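Local atomic coordinates of Low molecular weight phosphotyrosine protein phosphatase (Vibrio cholerae, PDB entry 6U1P), a protein that probably removes phosphate from phosphotyrosine residues of proteins, as a low molecular weight protein tyrosine phosphatase that takes part in controlling exopolysaccharide biosynthesis and biofilm formation. Residues L16-M21 with Y87-T92; R27-Q32 with Y63-M68. All blocks are in the same frame, centred on the assembly; numbering follows the deposited sequence.

Contact 1 (L16-M21 with Y87-T92); sequences LCRSPM and YAMDRT
Arg-18 and Met-89 run alongside each other, pointing opposite ways, while the Asp-90 side chain crosses that of Arg-18 at nearly a right angle. The aliphatic root of the arginine lies on the thioether chain: Arg-18 CB is 3.7 Å from Met-89 CG and 4.0 Å from Met-89 SD. Farther out, Met-89 CB sits over one face of the guanidinium, 3.7 Å above its plane and off-centre. A bend at chi3 turns the end of Arg-18 to Asp-90, whose OD2 lies in the guanidinium plane, at its edge. Arg-18 NH1 gives Asp-90 OD2 a bond of 2.8 Å at 158°, the main link of the salt bridge, and Arg-18 NH2 adds a weak one of 3.3 Å to Asp-90 OD2. NH1 reaches OD2 from the anti side, tilted 33° out of the carboxylate plane; guanidinium and carboxylate planes stand 49° apart. Cys-12 to Arg-18 form the CX5R P-loop of the family; Arg-18, its predicted active-site arginine, is also the first residue of helix 18-32. NH1 also bonds Val-123 O, and NH2 a glycerol, probably from the crystallisation liquor, in the pocket where this family binds phosphate. Asp-90 is the N-cap residue of helix 91-100, its OD1 accepting from Asn-93 N, so one carboxylate serves both helix and arginine. Ser-19 OG instead bonds Asn-15 ND2, near the predicted nucleophile Cys-12.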
ATOM      1  N   LEU B  16     -11.381   6.137  -1.057  1.00 46.42           N
ATOM      2  CA  LEU B  16     -10.833   4.931  -0.452  1.00 51.76           C
ATOM      3  C   LEU B  16      -9.921   5.182   0.743  1.00 53.97           C
ATOM      4  O   LEU B  16      -9.823   4.311   1.615  1.00 47.58           O
ATOM      5  CB  LEU B  16     -10.044   4.114  -1.493  1.00 55.64           C
ATOM      6  CG  LEU B  16     -10.820   3.646  -2.733  1.00 63.27           C
ATOM      7  CD1 LEU B  16      -9.978   2.739  -3.663  1.00 59.62           C
ATOM      8  CD2 LEU B  16     -12.107   2.943  -2.298  1.00 56.76           C
ATOM      9  N   CYS B  17      -9.225   6.321   0.794  1.00 50.77           N
ATOM     10  CA  CYS B  17      -8.213   6.533   1.821  1.00 53.52           C
ATOM     11  C   CYS B  17      -8.390   7.890   2.507  1.00 56.05           C
ATOM     12  O   CYS B  17      -8.879   7.963   3.649  1.00 47.36           O
ATOM     13  CB  CYS B  17      -6.805   6.420   1.213  1.00 61.61           C
ATOM     14  SG  CYS B  17      -6.413   4.785   0.427  1.00 76.22           S
ATOM     15  N   ARG B  18      -7.993   8.955   1.798  1.00 41.85           N
ATOM     16  CA  ARG B  18      -7.916  10.298   2.358  1.00 49.58           C
ATOM     17  C   ARG B  18      -9.276  10.804   2.843  1.00 49.77           C
ATOM     18  O   ARG B  18      -9.422  11.201   4.006  1.00 53.04           O
ATOM     19  CB  ARG B  18      -7.316  11.255   1.316  1.00 49.35           C
ATOM     20  CG  ARG B  18      -5.797  11.130   1.161  1.00 46.97           C
ATOM     21  CD  ARG B  18      -5.253  12.035   0.049  1.00 40.44           C
ATOM     22  NE  ARG B  18      -5.765  11.622  -1.248  1.00 48.71           N
ATOM     23  CZ  ARG B  18      -5.560  12.266  -2.389  1.00 56.11           C
ATOM     24  NH1 ARG B  18      -4.825  13.382  -2.411  1.00 57.95           N
ATOM     25  NH2 ARG B  18      -6.084  11.780  -3.510  1.00 50.58           N
ATOM     26  N   SER B  19     -10.279  10.842   1.955  1.00 40.28           N
ATOM     27  CA  SER B  19     -11.533  11.456   2.398  1.00 47.87           C
ATOM     28  C   SER B  19     -12.219  10.616   3.487  1.00 48.26           C
ATOM     29  O   SER B  19     -12.759  11.204   4.435  1.00 49.82           O
ATOM     30  CB  SER B  19     -12.477  11.766   1.217  1.00 43.21           C
ATOM     31  OG  SER B  19     -12.788  10.641   0.405  1.00 43.89           O
ATOM     32  N   PRO B  20     -12.212   9.269   3.430  1.00 40.77           N
ATOM     33  CA  PRO B  20     -12.790   8.512   4.564  1.00 41.37           C
ATOM     34  C   PRO B  20     -12.036   8.741   5.861  1.00 42.34           C
ATOM     35  O   PRO B  20     -12.653   8.816   6.938  1.00 42.37           O
ATOM     36  CB  PRO B  20     -12.680   7.044   4.121  1.00 36.50           C
ATOM     37  CG  PRO B  20     -12.434   7.073   2.684  1.00 46.16           C
ATOM     38  CD  PRO B  20     -11.735   8.354   2.373  1.00 41.07           C
ATOM     39  N   MET B  21     -10.711   8.884   5.785  1.00 38.36           N
ATOM     40  CA  MET B  21      -9.950   9.250   6.977  1.00 40.74           C
ATOM     41  C   MET B  21     -10.420  10.581   7.559  1.00 43.52           C
ATOM     42  O   MET B  21     -10.617  10.706   8.772  1.00 43.38           O
ATOM     43  CB  MET B  21      -8.466   9.305   6.641  1.00 40.08           C
ATOM     44  CG  MET B  21      -7.830   7.906   6.595  1.00 42.30           C
ATOM     45  SD  MET B  21      -6.048   7.991   6.315  1.00 54.03           S
ATOM     46  CE  MET B  21      -5.941   7.575   4.592  1.00 56.37           C
ATOM     47  N   TYR B  87     -14.871  19.916   0.917  1.00 60.83           N
ATOM     48  CA  TYR B  87     -13.420  20.051   0.976  1.00 60.97           C
ATOM     49  C   TYR B  87     -12.727  19.013   0.095  1.00 63.44           C
ATOM     50  O   TYR B  87     -13.017  17.810   0.186  1.00 62.35           O
ATOM     51  CB  TYR B  87     -12.918  19.932   2.419  1.00 59.62           C
ATOM     52  CG  TYR B  87     -13.443  21.006   3.342  1.00 65.25           C
ATOM     53  CD1 TYR B  87     -14.627  20.821   4.052  1.00 64.67           C
ATOM     54  CD2 TYR B  87     -12.756  22.213   3.504  1.00 69.64           C
ATOM     55  CE1 TYR B  87     -15.112  21.809   4.899  1.00 67.33           C
ATOM     56  CE2 TYR B  87     -13.227  23.198   4.350  1.00 65.40           C
ATOM     57  CZ  TYR B  87     -14.404  22.989   5.043  1.00 68.50           C
ATOM     58  OH  TYR B  87     -14.888  23.964   5.872  1.00 70.84           O
ATOM     59  N   ALA B  88     -11.779  19.490  -0.709  1.00 63.06           N
ATOM     60  CA  ALA B  88     -10.967  18.687  -1.608  1.00 66.96           C
ATOM     61  C   ALA B  88      -9.596  18.415  -1.001  1.00 66.20           C
ATOM     62  O   ALA B  88      -8.991  19.311  -0.405  1.00 67.69           O
ATOM     63  CB  ALA B  88     -10.804  19.410  -2.951  1.00 69.81           C
ATOM     64  N   MET B  89      -9.109  17.168  -1.168  1.00 61.59           N
ATOM     65  CA  MET B  89      -7.834  16.736  -0.593  1.00 57.78           C
ATOM     66  C   MET B  89      -6.621  17.269  -1.346  1.00 61.31           C
ATOM     67  O   MET B  89      -5.570  17.518  -0.739  1.00 61.02           O
ATOM     68  CB  MET B  89      -7.774  15.205  -0.548  1.00 57.42           C
ATOM     69  CG  MET B  89      -8.687  14.597   0.479  1.00 62.06           C
ATOM     70  SD  MET B  89      -8.241  15.027   2.177  1.00 67.81           S
ATOM     71  CE  MET B  89      -9.857  15.485   2.785  1.00 68.81           C
ATOM     72  N   ASP B  90      -6.725  17.430  -2.657  1.00 61.92           N
ATOM     73  CA  ASP B  90      -5.605  17.940  -3.423  1.00 65.55           C
ATOM     74  C   ASP B  90      -6.178  18.784  -4.544  1.00 71.50           C
ATOM     75  O   ASP B  90      -7.395  18.826  -4.752  1.00 71.83           O
ATOM     76  CB  ASP B  90      -4.688  16.801  -3.932  1.00 69.01           C
ATOM     77  CG  ASP B  90      -5.365  15.869  -4.953  1.00 69.96           C
ATOM     78  OD1 ASP B  90      -6.153  16.335  -5.819  1.00 71.85           O
ATOM     79  OD2 ASP B  90      -5.083  14.652  -4.899  1.00 72.63           O
ATOM     80  N   ARG B  91      -5.287  19.451  -5.273  1.00 70.25           N
ATOM     81  CA  ARG B  91      -5.746  20.400  -6.281  1.00 78.95           C
ATOM     82  C   ARG B  91      -6.495  19.699  -7.405  1.00 78.91           C
ATOM     83  O   ARG B  91      -7.513  20.206  -7.894  1.00 78.61           O
ATOM     84  CB  ARG B  91      -4.562  21.190  -6.829  1.00 81.84           C
ATOM     85  CG  ARG B  91      -4.105  22.267  -5.880  1.00 82.73           C
ATOM     86  CD  ARG B  91      -2.867  22.988  -6.384  1.00 82.39           C
ATOM     87  NE  ARG B  91      -2.284  23.781  -5.311  1.00 95.05           N
ATOM     88  CZ  ARG B  91      -2.853  24.855  -4.769  1.00 96.47           C
ATOM     89  NH1 ARG B  91      -4.031  25.283  -5.203  1.00 97.17           N
ATOM     90  NH2 ARG B  91      -2.241  25.509  -3.789  1.00 97.66           N
ATOM     91  N   THR B  92      -6.031  18.510  -7.794  1.00 71.21           N
ATOM     92  CA  THR B  92      -6.726  17.748  -8.822  1.00 81.90           C
ATOM     93  C   THR B  92      -8.169  17.466  -8.410  1.00 82.29           C
ATOM     94  O   THR B  92      -9.086  17.541  -9.238  1.00 85.62           O
ATOM     95  CB  THR B  92      -5.967  16.447  -9.093  1.00 79.80           C
ATOM     96  OG1 THR B  92      -4.604  16.753  -9.425  1.00 78.29           O
ATOM     97  CG2 THR B  92      -6.620  15.657 -10.231  1.00 82.57           C
TER

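Contact 2 (R27-Q32 with Y63-M68); sequences RDKIRQ and YGYHPM
Tyr-65 reaches across to helix 18-32 with one side of its ring and its hydroxyl. Its CG stands anti to the carbonyl carbon (chi1 -64°), and the ring carries its outer end up to Asp-28 and Lys-29. Past CB and CG, the first atom to touch is Tyr-65 CD1, 3.9 Å from Asp-28 CB. Next along the same side, Tyr-65 CE1 comes within 3.8 Å of Asp-28 CG. Asp-28 CB lies at the ring edge, in its plane, and the carboxylate is turned 75° from that plane. At the tip, Lys-29 crosses the tyrosine nearly at a right angle, Lys-29 NZ giving Tyr-65 OH a weak hydrogen bond of 3.3 Å near the ring plane. The stronger partner of that hydroxyl is Glu-142 of the second subunit, so the tyrosine joins this surface to the dimer interface. Just before it in the chain, Gly-64, with positive phi, is the C-prime residue of the Schellman motif that ends helix 54-62. A water bridges the segments, giving a proton to Asp-28 OD2 at 3.1 Å and accepting one from His-66 N at 2.9 Å. Asp-28 OD2 also takes a weak bond of 3.1 Å from Arg-31 NH2, within a salt bridge. Asp-28 therefore sets CB against the ring edge while OD2 is shared between water and arginine; the Tyr-65 hydroxyl probably donates to Glu-142, and the nearby ammonium would probably strengthen that donation.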
ATOM      1  N   ARG B  27     -15.668  13.591  12.305  1.00 52.67           N
ATOM      2  CA  ARG B  27     -16.809  13.163  13.108  1.00 52.50           C
ATOM      3  C   ARG B  27     -16.445  13.091  14.586  1.00 54.94           C
ATOM      4  O   ARG B  27     -17.181  13.592  15.444  1.00 60.42           O
ATOM      5  CB  ARG B  27     -17.311  11.807  12.612  1.00 50.27           C
ATOM      6  CG  ARG B  27     -18.415  11.222  13.487  1.00 56.47           C
ATOM      7  CD  ARG B  27     -19.052   9.995  12.835  1.00 49.39           C
ATOM      8  NE  ARG B  27     -19.686  10.369  11.572  1.00 48.65           N
ATOM      9  CZ  ARG B  27     -19.362   9.860  10.385  1.00 44.77           C
ATOM     10  NH1 ARG B  27     -18.401   8.932  10.286  1.00 43.02           N
ATOM     11  NH2 ARG B  27     -19.986  10.296   9.301  1.00 45.22           N
ATOM     12  N   ASP B  28     -15.282  12.526  14.889  1.00 55.14           N
ATOM     13  CA  ASP B  28     -14.829  12.385  16.268  1.00 51.45           C
ATOM     14  C   ASP B  28     -14.612  13.745  16.923  1.00 61.19           C
ATOM     15  O   ASP B  28     -15.070  13.994  18.051  1.00 57.57           O
ATOM     16  CB  ASP B  28     -13.542  11.564  16.274  1.00 51.32           C
ATOM     17  CG  ASP B  28     -12.936  11.433  17.646  1.00 60.67           C
ATOM     18  OD1 ASP B  28     -12.405  12.429  18.173  1.00 65.09           O
ATOM     19  OD2 ASP B  28     -12.965  10.313  18.183  1.00 63.82           O
ATOM     20  N   LYS B  29     -13.907  14.642  16.231  1.00 61.60           N
ATOM     21  CA  LYS B  29     -13.634  15.939  16.834  1.00 61.32           C
ATOM     22  C   LYS B  29     -14.911  16.741  16.975  1.00 66.50           C
ATOM     23  O   LYS B  29     -15.063  17.509  17.935  1.00 71.09           O
ATOM     24  CB  LYS B  29     -12.580  16.686  16.021  1.00 60.43           C
ATOM     25  CG  LYS B  29     -11.276  15.895  15.918  1.00 59.75           C
ATOM     26  CD  LYS B  29     -10.074  16.790  15.860  1.00 60.59           C
ATOM     27  CE  LYS B  29      -8.828  16.034  16.258  1.00 58.10           C
ATOM     28  NZ  LYS B  29      -9.095  15.070  17.376  1.00 66.16           N
ATOM     29  N   ILE B  30     -15.854  16.553  16.053  1.00 61.78           N
ATOM     30  CA  ILE B  30     -17.151  17.196  16.208  1.00 58.67           C
ATOM     31  C   ILE B  30     -17.826  16.686  17.471  1.00 61.97           C
ATOM     32  O   ILE B  30     -18.358  17.464  18.274  1.00 60.78           O
ATOM     33  CB  ILE B  30     -18.017  16.957  14.958  1.00 56.72           C
ATOM     34  CG1 ILE B  30     -17.478  17.771  13.783  1.00 59.63           C
ATOM     35  CG2 ILE B  30     -19.459  17.321  15.236  1.00 57.82           C
ATOM     36  CD1 ILE B  30     -17.894  17.249  12.436  1.00 56.80           C
ATOM     37  N   ARG B  31     -17.743  15.379  17.710  1.00 58.92           N
ATOM     38  CA  ARG B  31     -18.425  14.823  18.866  1.00 66.42           C
ATOM     39  C   ARG B  31     -17.738  15.233  20.163  1.00 69.51           C
ATOM     40  O   ARG B  31     -18.415  15.420  21.180  1.00 76.37           O
ATOM     41  CB  ARG B  31     -18.493  13.303  18.730  1.00 70.55           C
ATOM     42  CG  ARG B  31     -19.061  12.572  19.922  1.00 79.74           C
ATOM     43  CD  ARG B  31     -18.544  11.139  19.979  1.00 87.13           C
ATOM     44  NE  ARG B  31     -17.094  11.048  19.799  1.00 91.92           N
ATOM     45  CZ  ARG B  31     -16.210  11.087  20.792  1.00 95.64           C
ATOM     46  NH1 ARG B  31     -16.628  11.222  22.046  1.00 96.85           N
ATOM     47  NH2 ARG B  31     -14.909  10.993  20.532  1.00 95.53           N
ATOM     48  N   GLN B  32     -16.412  15.431  20.136  1.00 63.62           N
ATOM     49  CA  GLN B  32     -15.712  15.933  21.312  1.00 71.23           C
ATOM     50  C   GLN B  32     -16.154  17.352  21.651  1.00 77.46           C
ATOM     51  O   GLN B  32     -16.318  17.685  22.830  1.00 77.64           O
ATOM     52  CB  GLN B  32     -14.202  15.877  21.102  1.00 75.99           C
ATOM     53  CG  GLN B  32     -13.552  14.622  21.695  1.00 86.32           C
ATOM     54  CD  GLN B  32     -12.085  14.457  21.306  1.00 90.21           C
ATOM     55  OE1 GLN B  32     -11.591  13.333  21.163  1.00 90.73           O
ATOM     56  NE2 GLN B  32     -11.382  15.579  21.143  1.00 90.45           N
ATOM     57  N   TYR B  63      -3.982   5.587  15.703  1.00 47.07           N
ATOM     58  CA  TYR B  63      -4.056   6.890  16.353  1.00 53.94           C
ATOM     59  C   TYR B  63      -5.282   7.035  17.246  1.00 40.79           C
ATOM     60  O   TYR B  63      -5.630   8.153  17.619  1.00 52.08           O
ATOM     61  CB  TYR B  63      -4.014   8.008  15.310  1.00 51.38           C
ATOM     62  CG  TYR B  63      -2.628   8.200  14.758  1.00 54.38           C
ATOM     63  CD1 TYR B  63      -1.577   8.584  15.588  1.00 57.08           C
ATOM     64  CD2 TYR B  63      -2.352   7.950  13.422  1.00 60.97           C
ATOM     65  CE1 TYR B  63      -0.277   8.734  15.094  1.00 60.90           C
ATOM     66  CE2 TYR B  63      -1.066   8.098  12.919  1.00 67.28           C
ATOM     67  CZ  TYR B  63      -0.033   8.489  13.762  1.00 67.19           C
ATOM     68  OH  TYR B  63       1.230   8.633  13.251  1.00 72.72           O
ATOM     69  N   GLY B  64      -5.933   5.928  17.601  1.00 43.36           N
ATOM     70  CA  GLY B  64      -7.019   5.960  18.560  1.00 47.41           C
ATOM     71  C   GLY B  64      -8.392   6.298  18.013  1.00 53.71           C
ATOM     72  O   GLY B  64      -9.319   6.473  18.804  1.00 57.24           O
ATOM     73  N   TYR B  65      -8.565   6.390  16.699  1.00 49.17           N
ATOM     74  CA  TYR B  65      -9.895   6.561  16.123  1.00 47.65           C
ATOM     75  C   TYR B  65     -10.580   5.222  15.873  1.00 49.54           C
ATOM     76  O   TYR B  65      -9.943   4.226  15.524  1.00 53.41           O
ATOM     77  CB  TYR B  65      -9.833   7.330  14.809  1.00 41.80           C
ATOM     78  CG  TYR B  65      -9.351   8.723  14.994  1.00 44.51           C
ATOM     79  CD1 TYR B  65     -10.237   9.752  15.289  1.00 47.35           C
ATOM     80  CD2 TYR B  65      -8.011   9.022  14.894  1.00 41.43           C
ATOM     81  CE1 TYR B  65      -9.787  11.039  15.472  1.00 44.56           C
ATOM     82  CE2 TYR B  65      -7.560  10.306  15.072  1.00 43.69           C
ATOM     83  CZ  TYR B  65      -8.451  11.307  15.354  1.00 38.93           C
ATOM     84  OH  TYR B  65      -7.995  12.584  15.531  1.00 42.92           O
ATOM     85  N   HIS B  66     -11.893   5.211  16.054  1.00 48.30           N
ATOM     86  CA  HIS B  66     -12.685   4.025  15.779  1.00 51.55           C
ATOM     87  C   HIS B  66     -13.256   4.121  14.373  1.00 51.78           C
ATOM     88  O   HIS B  66     -14.179   4.915  14.145  1.00 52.98           O
ATOM     89  CB  HIS B  66     -13.809   3.875  16.793  1.00 56.48           C
ATOM     90  CG  HIS B  66     -14.645   2.655  16.570  1.00 63.61           C
ATOM     91  ND1 HIS B  66     -14.153   1.378  16.748  1.00 61.94           N
ATOM     92  CD2 HIS B  66     -15.926   2.515  16.152  1.00 60.85           C
ATOM     93  CE1 HIS B  66     -15.099   0.503  16.456  1.00 66.96           C
ATOM     94  NE2 HIS B  66     -16.184   1.167  16.094  1.00 65.96           N
ATOM     95  N   PRO B  67     -12.761   3.353  13.416  1.00 45.43           N
ATOM     96  CA  PRO B  67     -13.232   3.503  12.029  1.00 49.69           C
ATOM     97  C   PRO B  67     -14.548   2.764  11.779  1.00 55.94           C
ATOM     98  O   PRO B  67     -14.609   1.660  11.224  1.00 60.68           O
ATOM     99  CB  PRO B  67     -12.087   2.892  11.218  1.00 45.04           C
ATOM    100  CG  PRO B  67     -11.503   1.838  12.124  1.00 44.70           C
ATOM    101  CD  PRO B  67     -11.807   2.244  13.564  1.00 46.02           C
ATOM    102  N   MET B  68     -15.667   3.395  12.140  1.00 47.91           N
ATOM    103  CA  MET B  68     -16.968   2.888  11.715  1.00 51.73           C
ATOM    104  C   MET B  68     -17.338   3.672  10.469  1.00 46.65           C
ATOM    105  O   MET B  68     -17.412   4.892  10.517  1.00 43.54           O
ATOM    106  CB  MET B  68     -18.036   3.032  12.790  1.00 55.30           C
ATOM    107  CG  MET B  68     -19.418   2.927  12.239  1.00 65.98           C
ATOM    108  SD  MET B  68     -20.610   2.532  13.506  1.00 77.32           S
ATOM    109  CE  MET B  68     -20.607   4.024  14.463  1.00 76.91           C
TER
HETATM  110  O   HOH W   1     -13.277   7.749  16.471  1.00 51.40           O

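How the contacts relate
Helix 18-32 serves both contacts: its first turn meets 87-92 in contact 1, its last turns meet 63-68 in contact 2. The centres lie about 17 Å apart and the nearest atoms about 7 Å, without touching. Contact 1 is buried, about 3 Å from the chain centre, and the Arg-18 side chain comes within about 4 Å of that of Asp-125, the predicted proton donor. Contact 2 is at the surface, about 16 Å from that centre and away from the predicted catalytic residues. Along the chain it is nested within the loop that contact 1 closes. The second subunit reaches both, with its Thr-137 packing on Arg-18 and its Val-146 on Lys-29.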